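Local structure of dual specificity phosphatase 28 (Homo sapiens, 5Y15) at residues A[46-51]-A[64-69]; A[70-75]-A[97-102]; A[77-82]-A[121-126]; A[134-139]-A[169-174]. The protein hydrolyses a synthetic aryl phosphate in vitro but has almost no detectable activity on phosphotyrosine, still less on phosphothreonine and none on phosphoserine. The protein carries 2 engineered substitutions. All blocks are in the same frame, centred on the assembly; numbering follows the deposited sequence.

Contact 1 (A[46-51]-A[64-69]); sequences SLFLGS and AGVTLC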
loop_
_atom_site.group_PDB
_atom_site.type_symbol
_atom_site.label_atom_id
_atom_site.label_comp_id
_atom_site.label_asym_id
_atom_site.label_seq_id
_atom_site.Cartn_x
_atom_site.Cartn_y
_atom_site.Cartn_z
ATOM N N SER A 46 3.366 -5.693 16.054
ATOM C CA SER A 46 3.535 -5.685 14.607
ATOM C C SER A 46 3.414 -4.284 13.988
ATOM O O SER A 46 3.283 -4.158 12.770
ATOM C CB SER A 46 2.548 -6.658 13.957
ATOM O OG SER A 46 3.004 -7.997 14.106
ATOM N N LEU A 47 3.533 -3.232 14.793
ATOM C CA LEU A 47 3.312 -1.858 14.358
ATOM C C LEU A 47 4.391 -0.940 14.922
ATOM O O LEU A 47 4.468 -0.760 16.141
ATOM C CB LEU A 47 1.935 -1.382 14.826
ATOM C CG LEU A 47 1.653 0.089 14.571
ATOM C CD1 LEU A 47 1.440 0.302 13.053
ATOM C CD2 LEU A 47 0.463 0.562 15.425
ATOM N N PHE A 48 5.202 -0.337 14.042
ATOM C CA PHE A 48 6.253 0.604 14.428
ATOM C C PHE A 48 6.069 1.952 13.740
ATOM O O PHE A 48 5.668 2.020 12.579
ATOM C CB PHE A 48 7.642 0.093 14.062
ATOM C CG PHE A 48 7.971 -1.231 14.657
ATOM C CD1 PHE A 48 7.551 -2.403 14.041
ATOM C CD2 PHE A 48 8.684 -1.312 15.846
ATOM C CE1 PHE A 48 7.857 -3.633 14.584
ATOM C CE2 PHE A 48 8.994 -2.546 16.401
ATOM C CZ PHE A 48 8.579 -3.709 15.768
ATOM N N LEU A 49 6.438 3.011 14.454
ATOM C CA LEU A 49 6.400 4.378 13.980
ATOM C C LEU A 49 7.839 4.876 13.863
ATOM O O LEU A 49 8.705 4.477 14.646
ATOM C CB LEU A 49 5.608 5.263 14.951
ATOM C CG LEU A 49 5.401 6.739 14.616
ATOM C CD1 LEU A 49 4.177 7.217 15.309
ATOM C CD2 LEU A 49 6.587 7.628 14.988
ATOM N N GLY A 50 8.109 5.737 12.877
ATOM C CA GLY A 50 9.474 6.209 12.717
ATOM C C GLY A 50 9.601 7.563 12.048
ATOM O O GLY A 50 8.677 8.068 11.406
ATOM N N SER A 51 10.788 8.136 12.183
ATOM C CA SER A 51 11.100 9.409 11.548
ATOM C C SER A 51 11.909 9.130 10.298
ATOM O O SER A 51 12.095 7.974 9.914
ATOM C CB SER A 51 11.901 10.329 12.470
ATOM O OG SER A 51 13.103 9.684 12.849
ATOM N N ALA A 64 12.947 -6.623 13.036
ATOM C CA ALA A 64 11.556 -6.532 13.446
ATOM C C ALA A 64 10.621 -7.221 12.465
ATOM O O ALA A 64 9.401 -7.175 12.660
ATOM C CB ALA A 64 11.146 -5.074 13.620
ATOM N N GLY A 65 11.156 -7.838 11.413
ATOM C CA GLY A 65 10.308 -8.498 10.438
ATOM C C GLY A 65 9.354 -7.557 9.748
ATOM O O GLY A 65 8.259 -7.970 9.350
ATOM N N VAL A 66 9.739 -6.292 9.592
ATOM C CA VAL A 66 8.885 -5.351 8.892
ATOM C C VAL A 66 8.776 -5.797 7.448
ATOM O O VAL A 66 9.781 -5.987 6.759
ATOM C CB VAL A 66 9.434 -3.926 9.020
ATOM C CG1 VAL A 66 8.737 -2.995 8.037
ATOM C CG2 VAL A 66 9.212 -3.425 10.445
ATOM N N THR A 67 7.549 -5.991 6.988
ATOM C CA THR A 67 7.297 -6.410 5.627
ATOM C C THR A 67 6.563 -5.346 4.835
ATOM O O THR A 67 6.306 -5.551 3.642
ATOM C CB THR A 67 6.480 -7.708 5.610
ATOM O OG1 THR A 67 5.254 -7.477 6.291
ATOM C CG2 THR A 67 7.229 -8.821 6.339
ATOM N N LEU A 68 6.216 -4.220 5.460
ATOM C CA LEU A 68 5.569 -3.131 4.742
ATOM C C LEU A 68 5.995 -1.824 5.375
ATOM O O LEU A 68 5.885 -1.678 6.592
ATOM C CB LEU A 68 4.040 -3.255 4.787
ATOM C CG LEU A 68 3.235 -2.079 4.228
ATOM C CD1 LEU A 68 3.303 -2.072 2.719
ATOM C CD2 LEU A 68 1.779 -2.085 4.702
ATOM N N CYS A 69 6.494 -0.895 4.557
ATOM C CA CYS A 69 6.803 0.465 4.989
ATOM C C CYS A 69 5.726 1.399 4.463
ATOM O O CYS A 69 5.446 1.409 3.260
ATOM C CB CYS A 69 8.176 0.921 4.465
ATOM S SG CYS A 69 9.530 -0.068 5.121
#
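In the central mixed sheet of the dual-specificity phosphatase domain, Phe48 of strand 47-50 meets Ala64 and Val66, which stand where helix 58-63 gives way to strand 66-71. These two strands are not neighbours: strand 119-123 runs between them, parallel to both, and no hydrogen bond joins 46-51 to 64-69. The contact is apolar and rests on one large ring spanning the gap. With chi1 at -57°, CG of Phe48 lies anti to the carbonyl carbon, and the far end of the ring swings over to Ala64. There CZ stands 3.6 Å from Ala64 CB, and CE1 of Phe48 is 3.7 Å from the same methyl. Nearer the ring's root, Phe48 CD1 approaches Val66 CG2 at 4.1 Å. Both aliphatic groups come to the ring obliquely. A phenylalanine suits this place because its length bridges the width of an intervening strand, while a bare methyl at Ala64 lets the ring tip come close. Just after it, Gly65 takes a positive phi in a Schellman motif that closes the helix and turns the chain into the strand. Phe48 also lies on Ala119, and Val66 on Leu121, both of strand 119-123, whereas Leu47 and Leu49, pointing to the other face of the sheet, pack against helix 130-142.

Contact 2 (A[70-75]-A[97-102]); sequences VNVSRQ and EDLLAH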
loop_
_atom_site.group_PDB
_atom_site.type_symbol
_atom_site.label_atom_id
_atom_site.label_comp_id
_atom_site.label_asym_id
_atom_site.label_seq_id
_atom_site.Cartn_x
_atom_site.Cartn_y
_atom_site.Cartn_z
ATOM N N VAL A 70 5.157 2.207 5.343
ATOM C CA VAL A 70 4.155 3.186 4.955
ATOM C C VAL A 70 4.828 4.539 5.056
ATOM O O VAL A 70 5.070 5.037 6.164
ATOM C CB VAL A 70 2.896 3.126 5.832
ATOM C CG1 VAL A 70 1.849 4.150 5.336
ATOM C CG2 VAL A 70 2.307 1.699 5.861
ATOM N N ASN A 71 5.102 5.136 3.899
ATOM C CA ASN A 71 5.816 6.410 3.779
ATOM C C ASN A 71 4.733 7.464 3.650
ATOM O O ASN A 71 4.135 7.612 2.587
ATOM C CB ASN A 71 6.737 6.351 2.560
ATOM C CG ASN A 71 7.589 7.622 2.340
ATOM O OD1 ASN A 71 7.376 8.681 2.935
ATOM N ND2 ASN A 71 8.546 7.503 1.435
ATOM N N VAL A 72 4.436 8.167 4.739
ATOM C CA VAL A 72 3.363 9.180 4.726
ATOM C C VAL A 72 4.023 10.515 4.411
ATOM O O VAL A 72 4.293 11.352 5.283
ATOM C CB VAL A 72 2.583 9.202 6.044
ATOM C CG1 VAL A 72 1.223 9.892 5.844
ATOM C CG2 VAL A 72 2.421 7.770 6.613
ATOM N N SER A 73 4.243 10.764 3.118
ATOM C CA SER A 73 4.826 12.029 2.685
ATOM C C SER A 73 4.813 12.091 1.173
ATOM O O SER A 73 4.695 11.075 0.490
ATOM C CB SER A 73 6.268 12.194 3.156
ATOM O OG SER A 73 7.080 11.379 2.344
ATOM N N ARG A 74 5.052 13.292 0.657
ATOM C CA ARG A 74 5.152 13.446 -0.782
ATOM C C ARG A 74 6.583 13.366 -1.256
ATOM O O ARG A 74 6.816 12.908 -2.377
ATOM C CB ARG A 74 4.560 14.788 -1.210
ATOM C CG ARG A 74 3.086 14.910 -0.919
ATOM C CD ARG A 74 2.576 16.215 -1.469
ATOM N NE ARG A 74 1.162 16.437 -1.194
ATOM C CZ ARG A 74 0.204 16.254 -2.093
ATOM N NH1 ARG A 74 0.523 15.822 -3.308
ATOM N NH2 ARG A 74 -1.065 16.487 -1.783
ATOM N N GLN A 75 7.552 13.666 -0.385
ATOM C CA GLN A 75 8.921 13.849 -0.838
ATOM C C GLN A 75 9.934 13.079 -0.026
ATOM O O GLN A 75 11.120 13.179 -0.341
ATOM C CB GLN A 75 9.338 15.333 -0.739
ATOM C CG GLN A 75 8.453 16.356 -1.419
ATOM C CD GLN A 75 8.251 16.084 -2.882
ATOM O OE1 GLN A 75 9.040 15.371 -3.509
ATOM N NE2 GLN A 75 7.197 16.667 -3.449
ATOM N N GLU A 97 -4.239 19.269 4.001
ATOM C CA GLU A 97 -4.121 18.031 3.258
ATOM C C GLU A 97 -5.177 17.030 3.721
ATOM O O GLU A 97 -5.470 16.913 4.919
ATOM C CB GLU A 97 -2.722 17.456 3.454
ATOM C CG GLU A 97 -1.644 18.276 2.790
ATOM C CD GLU A 97 -1.356 17.784 1.391
ATOM O OE1 GLU A 97 -0.172 17.616 1.037
ATOM O OE2 GLU A 97 -2.320 17.529 0.651
ATOM N N ASP A 98 -5.772 16.325 2.755
ATOM C CA ASP A 98 -6.797 15.317 3.026
ATOM C C ASP A 98 -6.085 13.996 3.269
ATOM O O ASP A 98 -5.811 13.223 2.351
ATOM C CB ASP A 98 -7.797 15.222 1.877
ATOM C CG ASP A 98 -9.007 14.328 2.200
ATOM O OD1 ASP A 98 -9.154 13.863 3.355
ATOM O OD2 ASP A 98 -9.856 14.135 1.297
ATOM N N LEU A 99 -5.766 13.735 4.526
ATOM C CA LEU A 99 -5.221 12.428 4.853
ATOM C C LEU A 99 -6.339 11.403 4.989
ATOM O O LEU A 99 -6.160 10.236 4.613
ATOM C CB LEU A 99 -4.410 12.518 6.148
ATOM C CG LEU A 99 -3.862 11.250 6.794
ATOM C CD1 LEU A 99 -2.759 10.623 5.958
ATOM C CD2 LEU A 99 -3.342 11.640 8.151
ATOM N N LEU A 100 -7.501 11.843 5.480
ATOM C CA LEU A 100 -8.632 10.951 5.704
ATOM C C LEU A 100 -8.940 10.087 4.479
ATOM O O LEU A 100 -9.201 8.887 4.610
ATOM C CB LEU A 100 -9.846 11.788 6.111
ATOM C CG LEU A 100 -11.170 11.113 6.458
ATOM C CD1 LEU A 100 -10.996 10.143 7.588
ATOM C CD2 LEU A 100 -12.169 12.168 6.891
ATOM N N ALA A 101 -8.841 10.662 3.274
ATOM C CA ALA A 101 -9.208 9.921 2.072
ATOM C C ALA A 101 -8.340 8.689 1.872
ATOM O O ALA A 101 -8.775 7.721 1.239
ATOM C CB ALA A 101 -9.110 10.824 0.845
ATOM N N HIS A 102 -7.113 8.716 2.377
ATOM C CA HIS A 102 -6.179 7.613 2.233
ATOM C C HIS A 102 -6.258 6.596 3.383
ATOM O O HIS A 102 -5.566 5.569 3.321
ATOM C CB HIS A 102 -4.745 8.150 2.164
ATOM C CG HIS A 102 -4.462 9.055 1.000
ATOM N ND1 HIS A 102 -4.264 8.590 -0.281
ATOM C CD2 HIS A 102 -4.263 10.396 0.945
ATOM C CE1 HIS A 102 -3.991 9.606 -1.084
ATOM N NE2 HIS A 102 -3.973 10.714 -0.364
#
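Arg74 and Glu97 meet in a side-on salt bridge, with Val72 and Leu99 touching beside it. The guanidinium and carboxylate planes are only 5° apart, so each nitrogen can address its own oxygen. Arg74 NE donates to Glu97 OE1 at 2.9 Å and Arg74 NH2 to Glu97 OE2, also at 2.9 Å, each oxygen using its syn lone pair. A weak third bond runs from Arg74 NH2 to Glu97 OE1 at 3.2 Å. OE1 is further engaged by the backbone N of Phe92. The arginine reaches so far because it is extended from CG to NE, whereas the glutamate bends at chi2 (-92°), which brings its carboxylate edge-on into the guanidinium plane. Deeper in, Val72 CG1 rests 4.1 Å from Leu99 CD1, a beta-branched valine and a leucine crossing at about a right angle.

Ser73 OG donates to Asn71 OD1 at 2.8 Å and also bonds Gln76 N, while Asn71 ND2 bonds Glu86 OE2 and Gln76 O. Asp98 OD1 accepts from Ala101 N at 3.2 Å, from above the carboxylate plane, a capping bond at the start of helix 100-115. Gln170 of helix 165-179 receives Leu99 N and Leu100 N on OE1 and gives its NE2 to Glu97 O. Val72 is the centre of an inverse gamma turn, its side chain about 5 Å from that of the engineered Ser124, at the position inferred to carry the phosphocysteine intermediate. Its segment leaves strand 66-71 at the end of the sheet where the phosphate-binding loop follows strand 119-123, as in the protein tyrosine phosphatase fold.

Contact 3 (A[77-82]-A[121-126]); sequences PGPQAP and LVYSKN. Engineered in segment 77-82: Gln80 (natural residue Arg). Engineered in segment 121-126: Ser124 (natural residue Cys). With PO4 (phosphate ion), chain C.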
loop_
_atom_site.group_PDB
_atom_site.type_symbol
_atom_site.label_atom_id
_atom_site.label_comp_id
_atom_site.label_asym_id
_atom_site.label_seq_id
_atom_site.Cartn_x
_atom_site.Cartn_y
_atom_site.Cartn_z
ATOM N N PRO A 77 12.182 9.857 0.925
ATOM C CA PRO A 77 12.600 8.671 0.179
ATOM C C PRO A 77 12.117 7.396 0.860
ATOM O O PRO A 77 12.150 7.267 2.086
ATOM C CB PRO A 77 14.131 8.782 0.181
ATOM C CG PRO A 77 14.425 9.580 1.422
ATOM C CD PRO A 77 13.334 10.606 1.458
ATOM N N GLY A 78 11.731 6.427 0.035
ATOM C CA GLY A 78 11.236 5.157 0.496
ATOM C C GLY A 78 12.287 4.364 1.234
ATOM O O GLY A 78 13.464 4.738 1.280
ATOM N N PRO A 79 11.883 3.255 1.841
ATOM C CA PRO A 79 12.857 2.467 2.596
ATOM C C PRO A 79 13.955 1.991 1.671
ATOM O O PRO A 79 13.722 1.247 0.713
ATOM C CB PRO A 79 12.018 1.308 3.152
ATOM C CG PRO A 79 10.944 1.127 2.125
ATOM C CD PRO A 79 10.592 2.551 1.719
ATOM N N GLN A 80 15.167 2.470 1.923
ATOM C CA GLN A 80 16.298 1.934 1.185
ATOM C C GLN A 80 16.461 0.437 1.434
ATOM O O GLN A 80 17.317 -0.194 0.796
ATOM C CB GLN A 80 17.563 2.734 1.549
ATOM C CG GLN A 80 17.501 4.238 1.155
ATOM C CD GLN A 80 17.870 5.191 2.303
ATOM O OE1 GLN A 80 17.287 5.127 3.389
ATOM N NE2 GLN A 80 18.830 6.088 2.057
ATOM N N ALA A 81 15.636 -0.139 2.331
ATOM C CA ALA A 81 15.578 -1.587 2.539
ATOM C C ALA A 81 15.002 -2.287 1.311
ATOM O O ALA A 81 13.916 -1.920 0.840
ATOM C CB ALA A 81 14.737 -1.917 3.765
ATOM N N PRO A 82 15.677 -3.307 0.789
ATOM C CA PRO A 82 15.261 -3.954 -0.456
ATOM C C PRO A 82 14.291 -5.099 -0.220
ATOM O O PRO A 82 14.237 -5.698 0.856
ATOM C CB PRO A 82 16.591 -4.478 -1.014
ATOM C CG PRO A 82 17.355 -4.865 0.242
ATOM C CD PRO A 82 16.905 -3.911 1.340
ATOM N N LEU A 121 6.000 -0.602 9.282
ATOM C CA LEU A 121 6.671 0.599 9.732
ATOM C C LEU A 121 5.925 1.749 9.077
ATOM O O LEU A 121 5.789 1.781 7.852
ATOM C CB LEU A 121 8.151 0.601 9.329
ATOM C CG LEU A 121 8.718 2.008 9.274
ATOM C CD1 LEU A 121 8.888 2.537 10.696
ATOM C CD2 LEU A 121 10.016 2.114 8.441
ATOM N N VAL A 122 5.388 2.647 9.889
ATOM C CA VAL A 122 4.746 3.870 9.426
ATOM C C VAL A 122 5.721 4.988 9.744
ATOM O O VAL A 122 6.129 5.136 10.901
ATOM C CB VAL A 122 3.404 4.123 10.132
ATOM C CG1 VAL A 122 2.763 5.389 9.639
ATOM C CG2 VAL A 122 2.440 2.945 9.949
ATOM N N TYR A 123 6.106 5.776 8.741
ATOM C CA TYR A 123 7.064 6.829 9.030
ATOM C C TYR A 123 6.760 8.098 8.256
ATOM O O TYR A 123 6.175 8.077 7.172
ATOM C CB TYR A 123 8.490 6.370 8.762
ATOM C CG TYR A 123 8.887 6.238 7.316
ATOM C CD1 TYR A 123 8.629 5.071 6.616
ATOM C CD2 TYR A 123 9.573 7.261 6.667
ATOM C CE1 TYR A 123 9.002 4.936 5.293
ATOM C CE2 TYR A 123 9.962 7.136 5.351
ATOM C CZ TYR A 123 9.674 5.967 4.666
ATOM O OH TYR A 123 10.060 5.825 3.346
ATOM N N SER A 124 7.172 9.209 8.847
ATOM C CA SER A 124 7.082 10.517 8.230
ATOM C C SER A 124 8.405 11.201 8.523
ATOM O O SER A 124 9.291 10.619 9.157
ATOM C CB SER A 124 5.877 11.318 8.745
ATOM O OG SER A 124 5.976 11.547 10.142
ATOM N N LYS A 125 8.587 12.406 7.996
ATOM C CA LYS A 125 9.874 13.072 8.173
ATOM C C LYS A 125 10.236 13.186 9.651
ATOM O O LYS A 125 11.223 12.602 10.114
ATOM C CB LYS A 125 9.854 14.443 7.508
ATOM C CG LYS A 125 11.206 15.151 7.489
ATOM C CD LYS A 125 10.991 16.565 6.976
ATOM C CE LYS A 125 12.035 17.516 7.507
ATOM N NZ LYS A 125 11.690 18.877 7.050
ATOM N N ASN A 126 9.414 13.908 10.408
ATOM C CA ASN A 126 9.668 14.147 11.824
ATOM C C ASN A 126 9.205 13.000 12.727
ATOM O O ASN A 126 9.578 12.968 13.905
ATOM C CB ASN A 126 9.038 15.479 12.235
ATOM C CG ASN A 126 9.632 16.671 11.452
ATOM O OD1 ASN A 126 10.823 16.685 11.170
ATOM N ND2 ASN A 126 8.806 17.658 11.112
HETATM P P PO4 C . 5.755 14.710 10.305
HETATM O O1 PO4 C . 5.854 13.532 11.266
HETATM O O2 PO4 C . 5.733 16.022 11.064
HETATM O O3 PO4 C . 4.442 14.612 9.587
HETATM O O4 PO4 C . 6.981 14.581 9.415
#
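Tyr123 reaches Pro77, Gly78 and Pro79 from the strand that leads into the phosphate-binding loop of the protein tyrosine phosphatase signature, in which five residues separate a cysteine from an arginine. Here its cysteine, the phosphocysteine position, is the engineered Ser124, and its arginine is Arg130. The tight part of the contact gathers round a single hydroxyl. Tyr123 OH donates to Pro77 O at 2.8 Å, bent away from the carbonyl direction (C=O...donor angle 118°) and tilted 31° from the carbonyl plane. Gly78 CA comes to 3.2 Å from the same hydroxyl oxygen, and Pro79 CD sits 3.7 Å from it, the proline ring crossing the tyrosine side chain at about a right angle. A tyrosine fits because its ring spans the distance between strand and loop, while the ring itself is buried; glycine brings bare backbone up to the hydroxyl, and the prolines on either side of it stiffen the loop.

The outer side is far looser. Pro77 is exposed and its CB points away from the strand, Gln80 is an exposed engineered residue, and Pro82 is poorly ordered; of the segment 77-82, residues 77 to 79 make the contact with the strand. Past the tyrosine, the other segment curls round a phosphate ion, probably from the crystallisation liquor, which also takes bonds from the backbone nitrogens of Arg128, Ser129 and Arg130. Within 121-126 the firm bond to that ion is Asn126 N to its O4, 2.7 Å long and nearly straight at 164°.

Contact 4 (A[134-139]-A[169-174]); sequences VCTAYL and SQLQKY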
loop_
_atom_site.group_PDB
_atom_site.type_symbol
_atom_site.label_atom_id
_atom_site.label_comp_id
_atom_site.label_asym_id
_atom_site.label_seq_id
_atom_site.Cartn_x
_atom_site.Cartn_y
_atom_site.Cartn_z
ATOM N N VAL A 134 -1.528 8.153 10.985
ATOM C CA VAL A 134 -1.814 6.863 10.344
ATOM C C VAL A 134 -1.784 5.725 11.368
ATOM O O VAL A 134 -2.632 4.821 11.340
ATOM C CB VAL A 134 -0.837 6.610 9.182
ATOM C CG1 VAL A 134 -0.985 5.185 8.673
ATOM C CG2 VAL A 134 -1.087 7.604 8.037
ATOM N N CYS A 135 -0.807 5.740 12.285
ATOM C CA CYS A 135 -0.788 4.710 13.333
ATOM C C CYS A 135 -2.067 4.751 14.166
ATOM O O CYS A 135 -2.670 3.709 14.469
ATOM C CB CYS A 135 0.436 4.892 14.231
ATOM S SG CYS A 135 1.921 4.274 13.456
ATOM N N THR A 136 -2.503 5.953 14.536
ATOM C CA THR A 136 -3.723 6.084 15.313
ATOM C C THR A 136 -4.923 5.509 14.567
ATOM O O THR A 136 -5.700 4.699 15.117
ATOM C CB THR A 136 -3.940 7.558 15.621
ATOM O OG1 THR A 136 -2.782 8.051 16.291
ATOM C CG2 THR A 136 -5.153 7.766 16.485
ATOM N N ALA A 137 -5.095 5.919 13.309
ATOM C CA ALA A 137 -6.212 5.417 12.517
ATOM C C ALA A 137 -6.146 3.898 12.370
ATOM O O ALA A 137 -7.184 3.217 12.334
ATOM C CB ALA A 137 -6.242 6.124 11.156
ATOM N N TYR A 138 -4.943 3.348 12.244
ATOM C CA TYR A 138 -4.836 1.904 12.113
ATOM C C TYR A 138 -5.330 1.220 13.382
ATOM O O TYR A 138 -6.068 0.225 13.319
ATOM C CB TYR A 138 -3.400 1.479 11.790
ATOM C CG TYR A 138 -3.244 -0.025 11.849
ATOM C CD1 TYR A 138 -3.636 -0.824 10.783
ATOM C CD2 TYR A 138 -2.781 -0.653 13.002
ATOM C CE1 TYR A 138 -3.524 -2.200 10.841
ATOM C CE2 TYR A 138 -2.688 -2.044 13.078
ATOM C CZ TYR A 138 -3.066 -2.805 12.001
ATOM O OH TYR A 138 -2.960 -4.174 12.075
ATOM N N LEU A 139 -4.939 1.747 14.545
ATOM C CA LEU A 139 -5.384 1.136 15.789
ATOM C C LEU A 139 -6.895 1.237 15.950
ATOM O O LEU A 139 -7.534 0.311 16.465
ATOM C CB LEU A 139 -4.666 1.774 16.972
ATOM C CG LEU A 139 -3.163 1.512 16.960
ATOM C CD1 LEU A 139 -2.535 2.265 18.112
ATOM C CD2 LEU A 139 -2.913 0.010 17.098
ATOM N N SER A 169 -8.609 16.661 13.295
ATOM C CA SER A 169 -10.010 16.812 12.927
ATOM C C SER A 169 -10.458 15.634 12.084
ATOM O O SER A 169 -11.520 15.031 12.324
ATOM C CB SER A 169 -10.193 18.122 12.159
ATOM O OG SER A 169 -11.543 18.297 11.776
ATOM N N GLN A 170 -9.615 15.251 11.135
ATOM C CA GLN A 170 -9.951 14.116 10.289
ATOM C C GLN A 170 -10.011 12.813 11.087
ATOM O O GLN A 170 -10.835 11.947 10.774
ATOM C CB GLN A 170 -8.949 14.056 9.153
ATOM C CG GLN A 170 -9.114 15.231 8.166
ATOM C CD GLN A 170 -7.860 15.456 7.384
ATOM O OE1 GLN A 170 -7.314 14.522 6.790
ATOM N NE2 GLN A 170 -7.380 16.705 7.374
ATOM N N LEU A 171 -9.191 12.671 12.140
ATOM C CA LEU A 171 -9.275 11.490 13.004
ATOM C C LEU A 171 -10.587 11.460 13.779
ATOM O O LEU A 171 -11.187 10.395 13.963
ATOM C CB LEU A 171 -8.090 11.473 13.966
ATOM C CG LEU A 171 -6.783 11.070 13.284
ATOM C CD1 LEU A 171 -5.587 11.393 14.165
ATOM C CD2 LEU A 171 -6.777 9.610 12.898
ATOM N N GLN A 172 -11.050 12.622 14.244
ATOM C CA GLN A 172 -12.324 12.674 14.947
ATOM C C GLN A 172 -13.461 12.259 14.023
ATOM O O GLN A 172 -14.336 11.466 14.409
ATOM C CB GLN A 172 -12.553 14.099 15.453
ATOM C CG GLN A 172 -11.761 14.468 16.703
ATOM C CD GLN A 172 -12.036 15.889 17.168
ATOM O OE1 GLN A 172 -12.445 16.743 16.377
ATOM N NE2 GLN A 172 -11.768 16.161 18.441
ATOM N N LYS A 173 -13.427 12.736 12.775
ATOM C CA LYS A 173 -14.454 12.354 11.812
ATOM C C LYS A 173 -14.351 10.875 11.459
ATOM O O LYS A 173 -15.370 10.202 11.278
ATOM C CB LYS A 173 -14.322 13.220 10.556
ATOM C CG LYS A 173 -15.357 12.945 9.465
ATOM C CD LYS A 173 -16.794 13.067 10.016
ATOM C CE LYS A 173 -17.660 14.032 9.202
ATOM N NZ LYS A 173 -17.418 13.906 7.729
ATOM N N TYR A 174 -13.128 10.353 11.359
ATOM C CA TYR A 174 -12.937 8.937 11.075
ATOM C C TYR A 174 -13.512 8.084 12.194
ATOM O O TYR A 174 -14.114 7.033 11.940
ATOM C CB TYR A 174 -11.454 8.649 10.908
ATOM C CG TYR A 174 -11.086 7.303 10.329
ATOM C CD1 TYR A 174 -11.540 6.911 9.077
ATOM C CD2 TYR A 174 -10.227 6.453 11.005
ATOM C CE1 TYR A 174 -11.158 5.697 8.518
ATOM C CE2 TYR A 174 -9.836 5.247 10.455
ATOM C CZ TYR A 174 -10.316 4.865 9.221
ATOM O OH TYR A 174 -9.922 3.665 8.677
#
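The phenol ring of Tyr174 has the backbone O of Ala137 at its edge, in the ring plane and 3.8 Å from CE2, while Ala137 CB approaches it obliquely, also 3.8 Å from CE2. Leu100, from helix 100-115, packs on the same tyrosine, and the hydroxyl passes on to Glu104 of that helix as its hydrogen-bond partner. With chi1 at -168°, CG of Tyr174 stands anti to the backbone N, and the ring is thrown across to helix 130-142.

Ala137 is shared by a second side chain one turn earlier on helix 165-179. Leu171 sends CD2 to 3.9 Å from Ala137 CB, while its other branch, CD1, lies 4.3 Å from Thr136 CG2. The alanine methyl is therefore met by a leucine branch and a tyrosine ring, from directions roughly at right angles, and its small size lets both converge on one spot. Thr136 shows its methyl to the leucine and hydrogen-bonds its OG1 back to Ala132 O in its own helix, a use of the hydroxyl that suits a threonine facing a greasy partner.

The segments 134-139 and 169-174 run almost parallel, their axes 8° apart in direction and 10.8 Å apart at closest approach. Both belong to the helical side of the domain, where Thr136 also meets helix 147-157 and Ala137 touches Leu103. No hydrogen bond crosses between the two segments and all four touching residues are buried, so this pair of helices is held here by exclusion of water and by shape, with the polar ends of tyrosine and threonine satisfied elsewhere.

Contacts 1, 2 and 3 share the central sheet. Strand 66-71 carries a segment of contact 1 and one of contact 2, while strand 119-123, its neighbour, carries a segment of contact 3 and is flanked on its other side by strand 47-50 of contact 1. Contacts 1 and 3 are centred about 9 Å apart, and probable backbone hydrogen bonds from Val122 to Phe48 and Gly50 join them. Along the chain contact 1 closes before contact 2 opens, contacts 2 and 3 interleave, and contact 4 comes last. Contact 4, centred about 20 Å from contact 3 and 12 Å from contact 2, belongs to the helical layer; Val122 packs on Val134 and Cys135. Sheet, phosphate-binding loop and helices thus interlock within one compact catalytic domain.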